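Local coordinates for beta-hexosaminidase (Neisseria gonorrhoeae, PDB 6JTJ), which probably cleaves terminal beta-1,4-linked N-acetylglucosamine from peptide-linked peptidoglycan fragments during cell-wall recycling, at residues Leu169-Cys174 with Ala238-Pro243; Arg77-Ile82 with Gln112-Gly117; Ile275-Ile280 with Ala317-Val322. All blocks are in the same frame, centred on the assembly; numbering follows the deposited sequence.

Contact 1 of 3, residues Leu169-Cys174 with Ala238-Pro243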
ATOM      1  N   LEU C 169      -1.956  11.837  -8.646  1.00 18.44           N
ATOM      2  CA  LEU C 169      -1.077  11.912  -9.810  1.00 20.02           C
ATOM      3  C   LEU C 169       0.080  10.915  -9.642  1.00 19.13           C
ATOM      4  O   LEU C 169       0.598  10.733  -8.553  1.00 19.13           O
ATOM      5  CB  LEU C 169      -0.478  13.307  -9.954  1.00 20.57           C
ATOM      6  CG  LEU C 169      -1.425  14.512  -9.932  1.00 22.31           C
ATOM      7  CD1 LEU C 169      -0.639  15.802 -10.185  1.00 23.24           C
ATOM      8  CD2 LEU C 169      -2.524  14.353 -10.965  1.00 22.20           C
ATOM      9  N   ASP C 170       0.475  10.294 -10.734  1.00 19.76           N
ATOM     10  CA  ASP C 170       1.585   9.388 -10.701  1.00 20.48           C
ATOM     11  C   ASP C 170       2.918  10.130 -10.761  1.00 20.79           C
ATOM     12  O   ASP C 170       3.480  10.275 -11.820  1.00 22.01           O
ATOM     13  CB  ASP C 170       1.513   8.386 -11.846  1.00 21.49           C
ATOM     14  CG  ASP C 170       2.639   7.344 -11.748  1.00 22.38           C
ATOM     15  OD1 ASP C 170       3.178   7.130 -10.641  1.00 22.95           O
ATOM     16  OD2 ASP C 170       2.960   6.710 -12.752  1.00 21.77           O
ATOM     17  N   TRP C 171       3.390  10.586  -9.613  1.00 19.30           N
ATOM     18  CA  TRP C 171       4.679  11.221  -9.507  1.00 20.88           C
ATOM     19  C   TRP C 171       5.825  10.202  -9.505  1.00 20.43           C
ATOM     20  O   TRP C 171       6.963  10.595  -9.537  1.00 20.84           O
ATOM     21  CB  TRP C 171       4.772  12.051  -8.225  1.00 20.56           C
ATOM     22  CG  TRP C 171       3.956  13.298  -8.225  1.00 22.42           C
ATOM     23  CD1 TRP C 171       2.767  13.502  -7.588  1.00 22.85           C
ATOM     24  CD2 TRP C 171       4.295  14.548  -8.858  1.00 24.17           C
ATOM     25  NE1 TRP C 171       2.331  14.792  -7.792  1.00 23.36           N
ATOM     26  CE2 TRP C 171       3.245  15.457  -8.570  1.00 26.32           C
ATOM     27  CE3 TRP C 171       5.375  14.984  -9.633  1.00 24.79           C
ATOM     28  CZ2 TRP C 171       3.248  16.783  -9.040  1.00 27.21           C
ATOM     29  CZ3 TRP C 171       5.388  16.313 -10.091  1.00 28.02           C
ATOM     30  CH2 TRP C 171       4.314  17.188  -9.813  1.00 28.05           C
ATOM     31  N   GLY C 172       5.521   8.899  -9.534  1.00 20.29           N
ATOM     32  CA  GLY C 172       6.561   7.869  -9.499  1.00 19.11           C
ATOM     33  C   GLY C 172       7.153   7.682  -8.101  1.00 19.39           C
ATOM     34  O   GLY C 172       8.228   7.099  -7.952  1.00 18.43           O
ATOM     35  N   ASN C 173       6.416   8.105  -7.075  1.00 19.19           N
ATOM     36  CA  ASN C 173       6.854   7.976  -5.687  1.00 19.24           C
ATOM     37  C   ASN C 173       6.090   6.979  -4.806  1.00 19.55           C
ATOM     38  O   ASN C 173       6.658   6.468  -3.846  1.00 18.42           O
ATOM     39  CB  ASN C 173       6.746   9.335  -5.001  1.00 19.97           C
ATOM     40  CG  ASN C 173       7.740  10.354  -5.538  1.00 21.46           C
ATOM     41  OD1 ASN C 173       8.771  10.000  -6.141  1.00 21.78           O
ATOM     42  ND2 ASN C 173       7.404  11.633  -5.379  1.00 20.61           N
ATOM     43  N   CYS C 174       4.809   6.744  -5.095  1.00 20.12           N
ATOM     44  CA  CYS C 174       3.894   6.092  -4.149  1.00 20.89           C
ATOM     45  C   CYS C 174       3.429   4.725  -4.639  1.00 20.49           C
ATOM     46  O   CYS C 174       2.547   4.627  -5.509  1.00 19.62           O
ATOM     47  CB  CYS C 174       2.664   6.964  -3.912  1.00 20.37           C
ATOM     48  SG  CYS C 174       1.759   6.420  -2.450  1.00 20.81           S
ATOM     49  N   ALA C 238      -1.090  23.933  -8.402  1.00 32.00           N
ATOM     50  CA  ALA C 238      -0.621  23.824  -9.780  1.00 32.09           C
ATOM     51  C   ALA C 238      -0.812  22.429 -10.381  1.00 33.40           C
ATOM     52  O   ALA C 238      -0.750  22.272 -11.598  1.00 34.77           O
ATOM     53  CB  ALA C 238       0.846  24.234  -9.854  1.00 32.64           C
ATOM     54  N   ALA C 239      -0.984  21.401  -9.547  1.00 31.25           N
ATOM     55  CA  ALA C 239      -0.997  20.027 -10.056  1.00 28.13           C
ATOM     56  C   ALA C 239      -2.025  19.159  -9.344  1.00 25.48           C
ATOM     57  O   ALA C 239      -3.140  18.983  -9.855  1.00 23.09           O
ATOM     58  CB  ALA C 239       0.402  19.423  -9.960  1.00 28.20           C
ATOM     59  N   ASP C 240      -1.673  18.642  -8.162  1.00 24.04           N
ATOM     60  CA  ASP C 240      -2.455  17.549  -7.540  1.00 22.56           C
ATOM     61  C   ASP C 240      -3.912  17.935  -7.239  1.00 22.33           C
ATOM     62  O   ASP C 240      -4.815  17.115  -7.370  1.00 19.42           O
ATOM     63  CB  ASP C 240      -1.791  17.085  -6.258  1.00 22.79           C
ATOM     64  CG  ASP C 240      -0.340  16.668  -6.453  1.00 23.16           C
ATOM     65  OD1 ASP C 240       0.458  17.500  -6.909  1.00 23.66           O
ATOM     66  OD2 ASP C 240       0.011  15.514  -6.131  1.00 22.75           O
ATOM     67  N   LEU C 241      -4.139  19.200  -6.887  1.00 22.41           N
ATOM     68  CA  LEU C 241      -5.497  19.679  -6.584  1.00 23.05           C
ATOM     69  C   LEU C 241      -6.370  19.890  -7.783  1.00 21.34           C
ATOM     70  O   LEU C 241      -7.600  19.853  -7.671  1.00 23.76           O
ATOM     71  CB  LEU C 241      -5.453  20.974  -5.753  1.00 22.89           C
ATOM     72  CG  LEU C 241      -5.265  20.745  -4.261  1.00 23.24           C
ATOM     73  CD1 LEU C 241      -4.819  22.032  -3.562  1.00 23.53           C
ATOM     74  CD2 LEU C 241      -6.528  20.206  -3.623  1.00 23.48           C
ATOM     75  N   ALA C 242      -5.783  20.115  -8.941  1.00 22.73           N
ATOM     76  CA  ALA C 242      -6.589  20.522 -10.092  1.00 22.80           C
ATOM     77  C   ALA C 242      -7.659  19.495 -10.468  1.00 23.22           C
ATOM     78  O   ALA C 242      -8.792  19.873 -10.761  1.00 23.50           O
ATOM     79  CB  ALA C 242      -5.705  20.875 -11.279  1.00 23.40           C
ATOM     80  N   PRO C 243      -7.320  18.189 -10.458  1.00 23.14           N
ATOM     81  CA  PRO C 243      -8.386  17.213 -10.797  1.00 22.70           C
ATOM     82  C   PRO C 243      -9.553  17.200  -9.799  1.00 22.15           C
ATOM     83  O   PRO C 243     -10.690  16.977 -10.195  1.00 22.18           O
ATOM     84  CB  PRO C 243      -7.660  15.867 -10.801  1.00 23.39           C
ATOM     85  CG  PRO C 243      -6.217  16.205 -11.020  1.00 24.05           C
ATOM     86  CD  PRO C 243      -5.988  17.571 -10.438  1.00 23.25           C
TER
HETATM   87  O   HOH W   1      -1.601  13.521  -6.085  1.00 14.47           O

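Contact 2 of 3, residues Arg77-Ile82 with Gln112-Gly117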
ATOM      1  N   ARG C  77     -14.809 -10.387   1.447  1.00 37.09           N
ATOM      2  CA  ARG C  77     -15.336 -11.380   2.397  1.00 39.19           C
ATOM      3  C   ARG C  77     -16.863 -11.431   2.424  1.00 41.65           C
ATOM      4  O   ARG C  77     -17.441 -12.375   2.956  1.00 47.34           O
ATOM      5  CB  ARG C  77     -14.837 -11.098   3.819  1.00 36.99           C
ATOM      6  CG  ARG C  77     -15.356  -9.803   4.410  1.00 35.62           C
ATOM      7  CD  ARG C  77     -14.978  -9.665   5.868  1.00 35.14           C
ATOM      8  NE  ARG C  77     -15.749  -8.579   6.469  1.00 34.29           N
ATOM      9  CZ  ARG C  77     -15.332  -7.323   6.582  1.00 35.15           C
ATOM     10  NH1 ARG C  77     -14.118  -6.964   6.169  1.00 33.59           N
ATOM     11  NH2 ARG C  77     -16.123  -6.417   7.139  1.00 34.81           N
ATOM     12  N   ASN C  78     -17.509 -10.418   1.857  1.00 41.40           N
ATOM     13  CA  ASN C  78     -18.961 -10.385   1.767  1.00 38.62           C
ATOM     14  C   ASN C  78     -19.469 -10.940   0.448  1.00 39.47           C
ATOM     15  O   ASN C  78     -20.671 -10.877   0.177  1.00 37.61           O
ATOM     16  CB  ASN C  78     -19.465  -8.955   1.925  1.00 35.49           C
ATOM     17  CG  ASN C  78     -18.956  -8.294   3.170  1.00 35.95           C
ATOM     18  OD1 ASN C  78     -18.309  -7.248   3.110  1.00 36.95           O
ATOM     19  ND2 ASN C  78     -19.235  -8.895   4.326  1.00 36.10           N
ATOM     20  N   PHE C  79     -18.577 -11.495  -0.372  1.00 41.58           N
ATOM     21  CA  PHE C  79     -18.958 -11.903  -1.712  1.00 43.30           C
ATOM     22  C   PHE C  79     -18.681 -13.377  -1.973  1.00 51.41           C
ATOM     23  O   PHE C  79     -17.541 -13.837  -1.885  1.00 49.55           O
ATOM     24  CB  PHE C  79     -18.228 -11.079  -2.758  1.00 42.36           C
ATOM     25  CG  PHE C  79     -18.636 -11.394  -4.159  1.00 38.92           C
ATOM     26  CD1 PHE C  79     -19.884 -11.022  -4.611  1.00 40.29           C
ATOM     27  CD2 PHE C  79     -17.775 -12.051  -5.026  1.00 38.35           C
ATOM     28  CE1 PHE C  79     -20.281 -11.290  -5.911  1.00 38.74           C
ATOM     29  CE2 PHE C  79     -18.154 -12.319  -6.323  1.00 36.53           C
ATOM     30  CZ  PHE C  79     -19.415 -11.941  -6.764  1.00 39.65           C
ATOM     31  N   GLN C  80     -19.747 -14.082  -2.339  1.00 57.96           N
ATOM     32  CA  GLN C  80     -19.718 -15.493  -2.719  1.00 59.92           C
ATOM     33  C   GLN C  80     -19.987 -15.587  -4.217  1.00 55.43           C
ATOM     34  O   GLN C  80     -19.195 -16.129  -4.980  1.00 54.73           O
ATOM     35  CB  GLN C  80     -20.806 -16.219  -1.938  1.00 64.32           C
ATOM     36  CG  GLN C  80     -20.438 -17.591  -1.440  1.00 68.40           C
ATOM     37  CD  GLN C  80     -21.452 -18.118  -0.444  1.00 73.89           C
ATOM     38  OE1 GLN C  80     -22.630 -17.734  -0.460  1.00 76.21           O
ATOM     39  NE2 GLN C  80     -21.003 -19.017   0.423  1.00 76.25           N
ATOM     40  N   ASN C  81     -21.105 -15.016  -4.631  1.00 55.97           N
ATOM     41  CA  ASN C  81     -21.466 -14.951  -6.030  1.00 56.70           C
ATOM     42  C   ASN C  81     -22.555 -13.907  -6.173  1.00 52.90           C
ATOM     43  O   ASN C  81     -23.059 -13.386  -5.172  1.00 48.73           O
ATOM     44  CB  ASN C  81     -21.970 -16.319  -6.505  1.00 62.32           C
ATOM     45  CG  ASN C  81     -23.063 -16.884  -5.606  1.00 60.60           C
ATOM     46  OD1 ASN C  81     -24.138 -16.300  -5.466  1.00 61.24           O
ATOM     47  ND2 ASN C  81     -22.791 -18.023  -5.001  1.00 61.04           N
ATOM     48  N   ILE C  82     -22.939 -13.637  -7.412  1.00 51.34           N
ATOM     49  CA  ILE C  82     -23.889 -12.571  -7.709  1.00 55.08           C
ATOM     50  C   ILE C  82     -25.253 -12.740  -7.025  1.00 60.08           C
ATOM     51  O   ILE C  82     -25.826 -11.770  -6.536  1.00 58.51           O
ATOM     52  CB  ILE C  82     -24.077 -12.440  -9.227  1.00 56.60           C
ATOM     53  CG1 ILE C  82     -22.719 -12.060  -9.867  1.00 57.63           C
ATOM     54  CG2 ILE C  82     -25.219 -11.484  -9.545  1.00 57.61           C
ATOM     55  CD1 ILE C  82     -22.704 -10.842 -10.772  1.00 56.59           C
ATOM     56  N   GLN C 112     -10.395  -4.508  -6.841  1.00 24.54           N
ATOM     57  CA  GLN C 112     -11.705  -4.940  -7.314  1.00 24.94           C
ATOM     58  C   GLN C 112     -12.168  -6.075  -6.410  1.00 24.49           C
ATOM     59  O   GLN C 112     -11.627  -7.187  -6.471  1.00 25.45           O
ATOM     60  CB  GLN C 112     -11.623  -5.422  -8.769  1.00 26.35           C
ATOM     61  CG  GLN C 112     -12.976  -5.873  -9.293  1.00 26.73           C
ATOM     62  CD  GLN C 112     -12.970  -6.348 -10.734  1.00 27.76           C
ATOM     63  OE1 GLN C 112     -12.049  -6.090 -11.505  1.00 26.73           O
ATOM     64  NE2 GLN C 112     -14.023  -7.078 -11.092  1.00 28.06           N
ATOM     65  N   ARG C 113     -13.094  -5.780  -5.504  1.00 24.03           N
ATOM     66  CA  ARG C 113     -13.494  -6.736  -4.467  1.00 26.38           C
ATOM     67  C   ARG C 113     -14.139  -7.994  -5.024  1.00 27.61           C
ATOM     68  O   ARG C 113     -13.846  -9.103  -4.583  1.00 30.91           O
ATOM     69  CB  ARG C 113     -14.467  -6.092  -3.472  1.00 25.79           C
ATOM     70  CG  ARG C 113     -13.954  -4.861  -2.755  1.00 25.23           C
ATOM     71  CD  ARG C 113     -12.551  -5.030  -2.189  1.00 25.40           C
ATOM     72  NE  ARG C 113     -12.161  -3.812  -1.486  1.00 25.30           N
ATOM     73  CZ  ARG C 113     -10.907  -3.387  -1.312  1.00 24.53           C
ATOM     74  NH1 ARG C 113      -9.872  -4.074  -1.786  1.00 24.69           N
ATOM     75  NH2 ARG C 113     -10.689  -2.247  -0.670  1.00 22.93           N
ATOM     76  N   PHE C 114     -15.006  -7.805  -6.000  1.00 28.26           N
ATOM     77  CA  PHE C 114     -15.873  -8.863  -6.485  1.00 28.72           C
ATOM     78  C   PHE C 114     -15.374  -9.302  -7.854  1.00 28.49           C
ATOM     79  O   PHE C 114     -15.435  -8.544  -8.815  1.00 25.76           O
ATOM     80  CB  PHE C 114     -17.339  -8.389  -6.616  1.00 25.87           C
ATOM     81  CG  PHE C 114     -17.899  -7.730  -5.400  1.00 25.47           C
ATOM     82  CD1 PHE C 114     -17.466  -8.055  -4.132  1.00 27.12           C
ATOM     83  CD2 PHE C 114     -18.878  -6.766  -5.532  1.00 26.40           C
ATOM     84  CE1 PHE C 114     -18.012  -7.440  -3.017  1.00 27.38           C
ATOM     85  CE2 PHE C 114     -19.432  -6.148  -4.419  1.00 25.46           C
ATOM     86  CZ  PHE C 114     -18.997  -6.482  -3.164  1.00 26.63           C
ATOM     87  N   ILE C 115     -14.908 -10.542  -7.939  1.00 30.95           N
ATOM     88  CA  ILE C 115     -14.263 -11.031  -9.151  1.00 32.99           C
ATOM     89  C   ILE C 115     -15.188 -11.971  -9.932  1.00 35.25           C
ATOM     90  O   ILE C 115     -15.541 -11.676 -11.069  1.00 34.05           O
ATOM     91  CB  ILE C 115     -12.950 -11.752  -8.803  1.00 32.66           C
ATOM     92  CG1 ILE C 115     -11.982 -10.772  -8.149  1.00 33.96           C
ATOM     93  CG2 ILE C 115     -12.331 -12.404 -10.030  1.00 31.59           C
ATOM     94  CD1 ILE C 115     -11.597  -9.560  -8.987  1.00 32.63           C
ATOM     95  N   GLU C 116     -15.587 -13.083  -9.315  1.00 41.61           N
ATOM     96  CA  GLU C 116     -16.356 -14.110 -10.026  1.00 47.44           C
ATOM     97  C   GLU C 116     -17.717 -13.593 -10.473  1.00 43.95           C
ATOM     98  O   GLU C 116     -18.488 -13.092  -9.669  1.00 46.17           O
ATOM     99  CB  GLU C 116     -16.532 -15.358  -9.162  1.00 54.89           C
ATOM    100  CG  GLU C 116     -17.151 -16.534  -9.916  1.00 62.92           C
ATOM    101  CD  GLU C 116     -17.622 -17.667  -9.016  1.00 69.35           C
ATOM    102  OE1 GLU C 116     -17.670 -18.840  -9.478  1.00 76.36           O
ATOM    103  OE2 GLU C 116     -17.975 -17.391  -7.852  1.00 72.40           O
ATOM    104  N   GLY C 117     -17.991 -13.695 -11.770  1.00 41.28           N
ATOM    105  CA  GLY C 117     -19.250 -13.234 -12.333  1.00 40.84           C
ATOM    106  C   GLY C 117     -19.227 -11.786 -12.778  1.00 41.52           C
ATOM    107  O   GLY C 117     -20.210 -11.296 -13.339  1.00 37.74           O
TER

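Contact 3 of 3, residues Ile275-Ile280 with Ala317-Val322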
ATOM      1  N   ILE C 275      -8.512  23.030   8.085  1.00 30.17           N
ATOM      2  CA  ILE C 275      -7.929  23.823   7.016  1.00 29.85           C
ATOM      3  C   ILE C 275      -8.172  23.119   5.667  1.00 27.30           C
ATOM      4  O   ILE C 275      -8.734  23.713   4.743  1.00 26.80           O
ATOM      5  CB  ILE C 275      -6.429  24.093   7.283  1.00 29.46           C
ATOM      6  CG1 ILE C 275      -6.277  25.025   8.505  1.00 30.58           C
ATOM      7  CG2 ILE C 275      -5.772  24.726   6.067  1.00 30.43           C
ATOM      8  CD1 ILE C 275      -4.893  25.055   9.117  1.00 31.91           C
ATOM      9  N   TRP C 276      -7.792  21.849   5.576  1.00 25.49           N
ATOM     10  CA  TRP C 276      -7.980  21.114   4.323  1.00 25.63           C
ATOM     11  C   TRP C 276      -9.454  20.977   3.960  1.00 25.56           C
ATOM     12  O   TRP C 276      -9.838  21.214   2.820  1.00 26.89           O
ATOM     13  CB  TRP C 276      -7.303  19.730   4.365  1.00 24.17           C
ATOM     14  CG  TRP C 276      -5.855  19.792   4.095  1.00 23.60           C
ATOM     15  CD1 TRP C 276      -4.845  19.478   4.952  1.00 25.24           C
ATOM     16  CD2 TRP C 276      -5.238  20.193   2.876  1.00 22.81           C
ATOM     17  NE1 TRP C 276      -3.629  19.664   4.344  1.00 23.95           N
ATOM     18  CE2 TRP C 276      -3.847  20.129   3.075  1.00 23.64           C
ATOM     19  CE3 TRP C 276      -5.726  20.624   1.638  1.00 23.32           C
ATOM     20  CZ2 TRP C 276      -2.928  20.450   2.065  1.00 25.43           C
ATOM     21  CZ3 TRP C 276      -4.826  20.980   0.651  1.00 24.27           C
ATOM     22  CH2 TRP C 276      -3.436  20.867   0.858  1.00 24.77           C
ATOM     23  N   LEU C 277     -10.275  20.588   4.926  1.00 27.29           N
ATOM     24  CA  LEU C 277     -11.638  20.193   4.637  1.00 28.98           C
ATOM     25  C   LEU C 277     -12.630  21.363   4.596  1.00 31.32           C
ATOM     26  O   LEU C 277     -13.510  21.380   3.741  1.00 28.70           O
ATOM     27  CB  LEU C 277     -12.101  19.126   5.632  1.00 29.02           C
ATOM     28  CG  LEU C 277     -11.211  17.884   5.733  1.00 28.26           C
ATOM     29  CD1 LEU C 277     -11.793  16.905   6.737  1.00 27.85           C
ATOM     30  CD2 LEU C 277     -11.032  17.206   4.376  1.00 27.19           C
ATOM     31  N   LYS C 278     -12.492  22.334   5.492  1.00 31.75           N
ATOM     32  CA  LYS C 278     -13.448  23.439   5.523  1.00 33.68           C
ATOM     33  C   LYS C 278     -12.952  24.603   4.711  1.00 35.81           C
ATOM     34  O   LYS C 278     -13.634  25.095   3.827  1.00 40.44           O
ATOM     35  CB  LYS C 278     -13.737  23.873   6.959  1.00 34.17           C
ATOM     36  CG  LYS C 278     -14.490  22.811   7.733  1.00 36.80           C
ATOM     37  CD  LYS C 278     -14.875  23.282   9.121  1.00 37.66           C
ATOM     38  CE  LYS C 278     -15.698  22.210   9.803  1.00 39.25           C
ATOM     39  NZ  LYS C 278     -15.817  22.460  11.257  1.00 40.65           N
ATOM     40  N   GLN C 279     -11.745  25.037   5.000  1.00 37.28           N
ATOM     41  CA  GLN C 279     -11.230  26.227   4.379  1.00 41.04           C
ATOM     42  C   GLN C 279     -10.920  25.973   2.892  1.00 38.26           C
ATOM     43  O   GLN C 279     -11.309  26.771   2.029  1.00 38.83           O
ATOM     44  CB  GLN C 279     -10.028  26.724   5.212  1.00 46.26           C
ATOM     45  CG  GLN C 279      -9.252  27.921   4.701  1.00 53.95           C
ATOM     46  CD  GLN C 279      -8.068  28.278   5.596  1.00 59.82           C
ATOM     47  OE1 GLN C 279      -8.047  27.953   6.791  1.00 61.42           O
ATOM     48  NE2 GLN C 279      -7.072  28.937   5.015  1.00 59.82           N
ATOM     49  N   ILE C 280     -10.240  24.867   2.580  1.00 33.79           N
ATOM     50  CA  ILE C 280      -9.832  24.628   1.195  1.00 30.95           C
ATOM     51  C   ILE C 280     -10.916  23.922   0.392  1.00 28.92           C
ATOM     52  O   ILE C 280     -11.386  24.456  -0.599  1.00 27.23           O
ATOM     53  CB  ILE C 280      -8.472  23.899   1.117  1.00 31.26           C
ATOM     54  CG1 ILE C 280      -7.365  24.838   1.626  1.00 31.73           C
ATOM     55  CG2 ILE C 280      -8.141  23.508  -0.308  1.00 30.39           C
ATOM     56  CD1 ILE C 280      -6.075  24.146   2.014  1.00 32.08           C
ATOM     57  N   ALA C 317     -13.501  18.248  12.257  1.00 27.51           N
ATOM     58  CA  ALA C 317     -12.646  18.658  11.140  1.00 26.74           C
ATOM     59  C   ALA C 317     -13.407  18.958   9.834  1.00 25.01           C
ATOM     60  O   ALA C 317     -12.897  19.687   8.982  1.00 25.62           O
ATOM     61  CB  ALA C 317     -11.572  17.609  10.876  1.00 27.60           C
ATOM     62  N   GLY C 318     -14.588  18.371   9.663  1.00 24.01           N
ATOM     63  CA  GLY C 318     -15.420  18.630   8.492  1.00 23.48           C
ATOM     64  C   GLY C 318     -15.951  17.398   7.758  1.00 23.86           C
ATOM     65  O   GLY C 318     -16.660  17.554   6.762  1.00 23.67           O
ATOM     66  N   CYS C 319     -15.639  16.193   8.227  1.00 22.50           N
ATOM     67  CA  CYS C 319     -16.193  14.983   7.633  1.00 22.94           C
ATOM     68  C   CYS C 319     -17.684  14.877   7.902  1.00 23.13           C
ATOM     69  O   CYS C 319     -18.138  15.204   8.996  1.00 23.03           O
ATOM     70  CB  CYS C 319     -15.525  13.741   8.198  1.00 23.57           C
ATOM     71  SG  CYS C 319     -13.746  13.652   7.949  1.00 26.79           S
ATOM     72  N   ASP C 320     -18.440  14.437   6.893  1.00 23.55           N
ATOM     73  CA  ASP C 320     -19.877  14.196   7.015  1.00 23.18           C
ATOM     74  C   ASP C 320     -20.135  12.827   7.597  1.00 23.32           C
ATOM     75  O   ASP C 320     -21.057  12.655   8.408  1.00 22.94           O
ATOM     76  CB  ASP C 320     -20.552  14.246   5.644  1.00 24.48           C
ATOM     77  CG  ASP C 320     -20.530  15.611   5.032  1.00 25.00           C
ATOM     78  OD1 ASP C 320     -21.163  16.529   5.589  1.00 28.37           O
ATOM     79  OD2 ASP C 320     -19.894  15.782   3.975  1.00 26.88           O
ATOM     80  N   ILE C 321     -19.346  11.846   7.165  1.00 22.09           N
ATOM     81  CA  ILE C 321     -19.619  10.454   7.421  1.00 22.43           C
ATOM     82  C   ILE C 321     -18.324   9.738   7.807  1.00 23.88           C
ATOM     83  O   ILE C 321     -17.318   9.882   7.127  1.00 22.20           O
ATOM     84  CB  ILE C 321     -20.188   9.781   6.171  1.00 24.10           C
ATOM     85  CG1 ILE C 321     -21.581  10.325   5.841  1.00 25.84           C
ATOM     86  CG2 ILE C 321     -20.264   8.266   6.339  1.00 24.01           C
ATOM     87  CD1 ILE C 321     -22.010  10.131   4.394  1.00 25.84           C
ATOM     88  N   VAL C 322     -18.350   8.995   8.907  1.00 25.28           N
ATOM     89  CA  VAL C 322     -17.170   8.294   9.368  1.00 27.77           C
ATOM     90  C   VAL C 322     -17.257   6.822   9.009  1.00 27.82           C
ATOM     91  O   VAL C 322     -18.309   6.204   9.122  1.00 27.56           O
ATOM     92  CB  VAL C 322     -16.904   8.468  10.887  1.00 29.64           C
ATOM     93  CG1 VAL C 322     -16.606   9.920  11.222  1.00 29.92           C
ATOM     94  CG2 VAL C 322     -18.060   7.967  11.739  1.00 30.80           C
TER

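Contact 1 of 3, residues Leu169-Cys174 with Ala238-Pro243
D240 reaches across to both L169 and W171, tying two loop regions of the TIM-barrel-like domain of a family 3 glycosidase. One is the loop between strand 161-162 and helix 186-202; the other is a type I beta turn, A239 to A242, that leads into helix 242-249 and is closed by A242 N donating to A239 O.

The D240 side chain carries the contact from its root to both oxygens. From CB, the first torsion (chi1 -55°) sets CG beside the residue's own backbone N, which turns the carboxylate across to the other loop. CG lies 3.8 Å from CD1 of L169, so the methyl covers the root of the carboxylate. OD2 takes the indole N-H: W171 NE1 to D240 OD2 is 2.9 Å, with 158° at the hydrogen. NE1 comes to OD2 on the syn side but tilted out of the carboxylate plane, while OD2 lies close to the indole plane at the ring edge; the two planes are 17° apart. D240 OD2 also accepts a hydrogen bond from a water 2.6 Å away, which in turn accepts from L169 N. OD1 pairs with R231 in a salt bridge, which probably favours the ionised acid in this buried place.

Apolar contacts surround this bond. L169 divides its methyls, CD1 packing on A239 CB at 3.8 Å and CD2 on CG of P243. The same loop also reaches the second subunit, where D170 OD2 forms a salt bridge with R110 of that chain. At the indole edge, W171 CZ2 rests 4.0 Å from A239 CB.

Contact 2 of 3, residues Arg77-Ile82 with Gln112-Gly117
F79 lays its ring over F114, an offset stack joining two loops of the TIM-barrel-like domain: the one between strand 69-74 and helix 82-94, at the C-terminal end of the barrel strands, and the one that follows strand 111-112. The ring centroids are 4.8 Å apart and the planes 26° from parallel.

The F79 ring reaches its neighbour because CG is anti to the backbone N (chi1 -177°), which carries the phenyl across to the other loop. F114 takes a different course: its CG lies beside its own backbone N, and its CB stands over the centre of the F79 ring, 3.9 Å from the centroid and almost on the normal, a CH-pi contact. The F114 ring is displaced back toward the root of F79, where F114 CD1 closes to 3.4 Å from F79 CB. Over the opposite face of F79 sits the backbone N of N81, and the far edge of the ring faces a carbonyl, with F79 CZ 3.3 Å from E116 O. The phenyl is therefore flanked on both faces and at its tip.

N81 occupies the N-cap of helix 82-94, its OD1 accepting from Q84 N. Within its own loop, Q112 NE2 donates to F114 O at 3.1 Å, tying the Q112 amide to the F114 backbone. R113, probably a substrate-binding residue, turns its guanidinium away to salt bridges with D105 of its own chain and D221 and E219 of the second subunit. The extended E116 chain brings OE2 to 3.4 Å from the backbone O of Q80, two acceptors that do not bond. Where helix 82-94 begins, I82 puts CD1 3.6 Å from G117 O.

Contact 3 of 3, residues Ile275-Ile280 with Ala317-Val322
L277 and A317 bury the most surface here, with K278 next, where helix 274-284 packs against the end of helix 307-317 as the chain turns into strand 321-323 of the barrel-like sheet. Helix 307-317 finishes in a Schellman motif at G318, and the A317 carbonyl stands toward the other helix. L277 CB approaches A317 O to 3.5 Å. Further along the same side chain, CD1 lies 4.2 Å from A317 CB and 4.0 Å from C319 SG, so one methyl touches both the helix end and the segment leading to the strand. C319 itself is about 6 Å, side chain to side chain, from D294, the predicted nucleophile.

K278 runs beside the turn as a straight chain. Its CG is 3.7 Å from A317 O, its CE is 3.8 Å from G318 CA, and NZ goes on to a hydrogen bond with E316 O. Within the lysine's own helix, the hydrogen bond from I280 N to I275 O spans five residues, a pi turn.

No hydrogen bond links the two segments. Aliphatic carbons of L277 and K278 make the contact, packing on the A317 carbonyl, G318 and the C319 sulfur, while the lysine ammonium meets a carbonyl at the C-terminal end of helix 307-317, where a positive charge would probably be favourable.

How the contacts relate
Contacts 1 and 3 are buried and approach to about 4 Å at their nearest atoms without touching, whereas contact 2 lies at the surface, with its centre about 31 Å from that of contact 1 and 32 Å from that of contact 3. No secondary-structure element is common to any two of them. Their chemistry differs with position: a shielded acid with a bonded water in contact 1, stacked aromatics in contact 2, and aliphatic packing against a helix end in contact 3. Contacts 1 and 2 both meet the second subunit through charged side chains; the segments of contact 3 touch no other chain.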